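Local coordinates for tRNA-splicing ligase RtcB (Thermus thermophilus, PDB 2EPG), which probably joins RNA ends bearing a 2',3'-cyclic phosphate or 3'-phosphate to 5'-hydroxyl ends, using GTP and manganese, at residues F14-I24 with A34-L43. Numbering follows the deposited sequence.
Sequences FEKIAPYTYRI and AVFFASKEIL
Tyr22 and Phe36 form a hydrogen-bonded pair between antiparallel strands 21-24 and 34-37, and the tyrosine illustrates how one side chain can tie a hairpin to the helix that follows it. Its CB sits over one face of the Phe36 ring, 3.6 Å from the ring centroid, in a CH-pi contact offset toward the rim. With CG anti to the carbonyl carbon (chi1 -55°), the ring is carried past Phe36 toward Lys40 and Leu43. CG still touches Phe36 CZ, and CD2 lies 3.6 Å from Phe36 CE2, the two planes inclined at 34°. Farther out, CE2 meets the methyl of Ala38, and Leu43 CD1 touches CE1, CE2, CZ and OH, coming within 3.3 Å of CZ, so this end of the ring is closely packed as well as hydrogen-bonded. The hydroxyl finishes the path: Lys40 NZ comes in at the ring edge and donates a hydrogen bond to OH over 3.1 Å. A phenylalanine here would probably keep the ring packing but leave the Lys40 ammonium without this acceptor, near Lys16 NZ, a like charge 4.0 Å away.

Phe36 has a second aromatic neighbour. Its CZ points into the centre of the Phe14 ring, giving a T-shaped pair with centroids 5.2 Å apart and planes at 83°, while Ile24 CG1 lies at the Phe36 edge and Leu54 and Ala72 also touch this side chain. Between the strands, paired backbone bonds join Tyr22 with Phe36 and Ile24 with Ala34. Parallel pairing with strand 70-73 continues the sheet beyond strand 34-37. Strands 21-24 and 34-37 thus form a long-looped antiparallel beta hairpin, with an aromatic cluster of Phe14, Tyr22 and Phe36 on one face.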
loop_
_atom_site.group_PDB
_atom_site.type_symbol
_atom_site.label_atom_id
_atom_site.label_comp_id
_atom_site.label_asym_id
_atom_site.label_seq_id
_atom_site.Cartn_x
_atom_site.Cartn_y
_atom_site.Cartn_z
ATOM N N PHE A 14 -6.125 19.128 21.059
ATOM C CA PHE A 14 -6.918 18.685 19.916
ATOM C C PHE A 14 -8.402 18.557 20.248
ATOM O O PHE A 14 -8.761 18.002 21.284
ATOM C CB PHE A 14 -6.373 17.360 19.349
ATOM C CG PHE A 14 -6.469 16.183 20.286
ATOM C CD1 PHE A 14 -7.684 15.550 20.518
ATOM C CD2 PHE A 14 -5.328 15.672 20.893
ATOM C CE1 PHE A 14 -7.760 14.419 21.338
ATOM C CE2 PHE A 14 -5.388 14.546 21.714
ATOM C CZ PHE A 14 -6.607 13.917 21.936
ATOM N N GLU A 15 -9.255 19.094 19.377
ATOM C CA GLU A 15 -10.703 19.031 19.567
ATOM C C GLU A 15 -11.348 18.053 18.579
ATOM O O GLU A 15 -10.759 17.712 17.553
ATOM C CB GLU A 15 -11.343 20.431 19.416
ATOM C CG GLU A 15 -11.192 21.135 18.043
ATOM C CD GLU A 15 -12.359 22.115 17.738
ATOM O OE1 GLU A 15 -13.217 22.332 18.632
ATOM O OE2 GLU A 15 -12.424 22.663 16.604
ATOM N N LYS A 16 -12.558 17.595 18.894
ATOM C CA LYS A 16 -13.268 16.672 18.015
ATOM C C LYS A 16 -14.155 17.481 17.078
ATOM O O LYS A 16 -14.923 18.345 17.517
ATOM C CB LYS A 16 -14.114 15.706 18.839
ATOM C CG LYS A 16 -14.777 14.590 18.040
ATOM C CD LYS A 16 -15.513 13.640 18.978
ATOM C CE LYS A 16 -16.205 12.522 18.232
ATOM N NZ LYS A 16 -16.875 11.589 19.161
ATOM N N ILE A 17 -14.044 17.209 15.784
ATOM C CA ILE A 17 -14.822 17.932 14.793
ATOM C C ILE A 17 -15.899 17.091 14.127
ATOM O O ILE A 17 -16.790 17.615 13.465
ATOM C CB ILE A 17 -13.881 18.530 13.725
ATOM C CG1 ILE A 17 -13.177 19.751 14.316
ATOM C CG2 ILE A 17 -14.654 18.899 12.454
ATOM C CD1 ILE A 17 -12.357 20.523 13.305
ATOM N N ALA A 18 -15.825 15.782 14.310
ATOM C CA ALA A 18 -16.804 14.890 13.712
ATOM C C ALA A 18 -16.619 13.511 14.293
ATOM O O ALA A 18 -15.633 13.245 14.960
ATOM C CB ALA A 18 -16.605 14.843 12.208
ATOM N N PRO A 19 -17.572 12.605 14.053
ATOM C CA PRO A 19 -17.384 11.268 14.611
ATOM C C PRO A 19 -16.020 10.726 14.173
ATOM O O PRO A 19 -15.604 10.926 13.029
ATOM C CB PRO A 19 -18.560 10.488 14.022
ATOM C CG PRO A 19 -19.628 11.528 13.960
ATOM C CD PRO A 19 -18.894 12.738 13.419
ATOM N N TYR A 20 -15.324 10.064 15.092
ATOM C CA TYR A 20 -14.007 9.495 14.833
ATOM C C TYR A 20 -12.999 10.447 14.166
ATOM O O TYR A 20 -11.996 9.990 13.623
ATOM C CB TYR A 20 -14.137 8.228 13.974
ATOM C CG TYR A 20 -15.093 7.209 14.547
ATOM C CD1 TYR A 20 -16.470 7.380 14.430
ATOM C CD2 TYR A 20 -14.621 6.101 15.239
ATOM C CE1 TYR A 20 -17.360 6.471 14.992
ATOM C CE2 TYR A 20 -15.497 5.172 15.809
ATOM C CZ TYR A 20 -16.868 5.368 15.681
ATOM O OH TYR A 20 -17.744 4.469 16.243
ATOM N N THR A 21 -13.244 11.753 14.239
ATOM C CA THR A 21 -12.365 12.739 13.612
ATOM C C THR A 21 -11.890 13.833 14.587
ATOM O O THR A 21 -12.711 14.554 15.180
ATOM C CB THR A 21 -13.092 13.389 12.424
ATOM O OG1 THR A 21 -13.620 12.355 11.576
ATOM C CG2 THR A 21 -12.151 14.271 11.622
ATOM N N TYR A 22 -10.567 13.964 14.734
ATOM C CA TYR A 22 -9.963 14.956 15.636
ATOM C C TYR A 22 -9.012 15.930 14.945
ATOM O O TYR A 22 -8.280 15.572 14.017
ATOM C CB TYR A 22 -9.222 14.250 16.769
ATOM C CG TYR A 22 -10.113 13.291 17.526
ATOM C CD1 TYR A 22 -11.074 13.760 18.428
ATOM C CD2 TYR A 22 -10.036 11.913 17.300
ATOM C CE1 TYR A 22 -11.941 12.881 19.086
ATOM C CE2 TYR A 22 -10.897 11.020 17.947
ATOM C CZ TYR A 22 -11.847 11.512 18.840
ATOM O OH TYR A 22 -12.696 10.634 19.473
ATOM N N ARG A 23 -9.016 17.163 15.433
ATOM C CA ARG A 23 -8.211 18.224 14.879
ATOM C C ARG A 23 -7.193 18.750 15.895
ATOM O O ARG A 23 -7.509 18.931 17.072
ATOM C CB ARG A 23 -9.153 19.339 14.431
ATOM C CG ARG A 23 -8.515 20.573 13.895
ATOM C CD ARG A 23 -9.396 21.755 14.238
ATOM N NE ARG A 23 -8.761 22.980 13.799
ATOM C CZ ARG A 23 -8.770 24.124 14.467
ATOM N NH1 ARG A 23 -8.142 25.162 13.950
ATOM N NH2 ARG A 23 -9.399 24.232 15.633
ATOM N N ILE A 24 -5.959 18.938 15.434
ATOM C CA ILE A 24 -4.881 19.490 16.252
ATOM C C ILE A 24 -4.721 20.884 15.678
ATOM O O ILE A 24 -4.111 21.066 14.624
ATOM C CB ILE A 24 -3.562 18.718 16.065
ATOM C CG1 ILE A 24 -3.712 17.298 16.607
ATOM C CG2 ILE A 24 -2.417 19.461 16.760
ATOM C CD1 ILE A 24 -2.613 16.353 16.178
ATOM N N ALA A 34 -3.504 19.862 11.812
ATOM C CA ALA A 34 -3.320 18.454 11.539
ATOM C C ALA A 34 -4.687 17.846 11.891
ATOM O O ALA A 34 -5.410 18.381 12.738
ATOM C CB ALA A 34 -2.244 17.865 12.428
ATOM N N VAL A 35 -5.060 16.763 11.227
ATOM C CA VAL A 35 -6.314 16.096 11.534
ATOM C C VAL A 35 -6.049 14.603 11.575
ATOM O O VAL A 35 -5.343 14.080 10.715
ATOM C CB VAL A 35 -7.398 16.391 10.455
ATOM C CG1 VAL A 35 -8.523 15.370 10.560
ATOM C CG2 VAL A 35 -7.943 17.803 10.617
ATOM N N PHE A 36 -6.572 13.913 12.585
ATOM C CA PHE A 36 -6.389 12.465 12.664
ATOM C C PHE A 36 -7.704 11.759 12.973
ATOM O O PHE A 36 -8.594 12.323 13.613
ATOM C CB PHE A 36 -5.308 12.065 13.691
ATOM C CG PHE A 36 -5.642 12.399 15.121
ATOM C CD1 PHE A 36 -5.367 13.663 15.638
ATOM C CD2 PHE A 36 -6.203 11.440 15.958
ATOM C CE1 PHE A 36 -5.644 13.971 16.971
ATOM C CE2 PHE A 36 -6.490 11.733 17.296
ATOM C CZ PHE A 36 -6.208 13.004 17.806
ATOM N N PHE A 37 -7.836 10.533 12.482
ATOM C CA PHE A 37 -9.046 9.760 12.692
ATOM C C PHE A 37 -8.795 8.701 13.758
ATOM O O PHE A 37 -7.775 8.011 13.732
ATOM C CB PHE A 37 -9.494 9.115 11.368
ATOM C CG PHE A 37 -9.593 10.089 10.218
ATOM C CD1 PHE A 37 -8.505 10.320 9.381
ATOM C CD2 PHE A 37 -10.759 10.811 10.002
ATOM C CE1 PHE A 37 -8.577 11.255 8.349
ATOM C CE2 PHE A 37 -10.847 11.752 8.976
ATOM C CZ PHE A 37 -9.755 11.977 8.146
ATOM N N ALA A 38 -9.717 8.570 14.708
ATOM C CA ALA A 38 -9.529 7.581 15.759
ATOM C C ALA A 38 -10.793 7.249 16.538
ATOM O O ALA A 38 -11.819 7.907 16.401
ATOM C CB ALA A 38 -8.450 8.055 16.714
ATOM N N SER A 39 -10.698 6.207 17.359
ATOM C CA SER A 39 -11.814 5.738 18.184
ATOM C C SER A 39 -11.653 6.282 19.583
ATOM O O SER A 39 -10.594 6.806 19.934
ATOM C CB SER A 39 -11.812 4.206 18.286
ATOM O OG SER A 39 -12.263 3.573 17.098
ATOM N N LYS A 40 -12.703 6.150 20.391
ATOM C CA LYS A 40 -12.617 6.585 21.774
ATOM C C LYS A 40 -11.594 5.651 22.394
ATOM O O LYS A 40 -10.837 6.033 23.283
ATOM C CB LYS A 40 -13.968 6.444 22.485
ATOM C CG LYS A 40 -14.917 7.598 22.190
ATOM C CD LYS A 40 -14.216 8.927 22.479
ATOM C CE LYS A 40 -15.030 10.126 22.033
ATOM N NZ LYS A 40 -14.196 11.361 22.082
ATOM N N GLU A 41 -11.568 4.427 21.880
ATOM C CA GLU A 41 -10.648 3.407 22.352
ATOM C C GLU A 41 -9.237 3.612 21.817
ATOM O O GLU A 41 -8.260 3.409 22.535
ATOM C CB GLU A 41 -11.164 2.025 21.956
ATOM C CG GLU A 41 -12.513 1.680 22.569
ATOM C CD GLU A 41 -12.566 1.941 24.076
ATOM O OE1 GLU A 41 -12.734 3.114 24.479
ATOM O OE2 GLU A 41 -12.431 0.972 24.860
ATOM N N ILE A 42 -9.128 4.013 20.555
ATOM C CA ILE A 42 -7.819 4.249 19.958
ATOM C C ILE A 42 -7.129 5.427 20.644
ATOM O O ILE A 42 -5.921 5.398 20.872
ATOM C CB ILE A 42 -7.940 4.525 18.439
ATOM C CG1 ILE A 42 -8.424 3.254 17.730
ATOM C CG2 ILE A 42 -6.601 4.980 17.876
ATOM C CD1 ILE A 42 -8.696 3.423 16.261
ATOM N N LEU A 43 -7.900 6.455 20.976
ATOM C CA LEU A 43 -7.349 7.625 21.647
ATOM C C LEU A 43 -6.697 7.211 22.949
ATOM O O LEU A 43 -5.696 7.788 23.359
ATOM C CB LEU A 43 -8.447 8.635 21.954
ATOM C CG LEU A 43 -8.834 9.607 20.853
ATOM C CD1 LEU A 43 -10.034 10.419 21.312
ATOM C CD2 LEU A 43 -7.649 10.505 20.537
#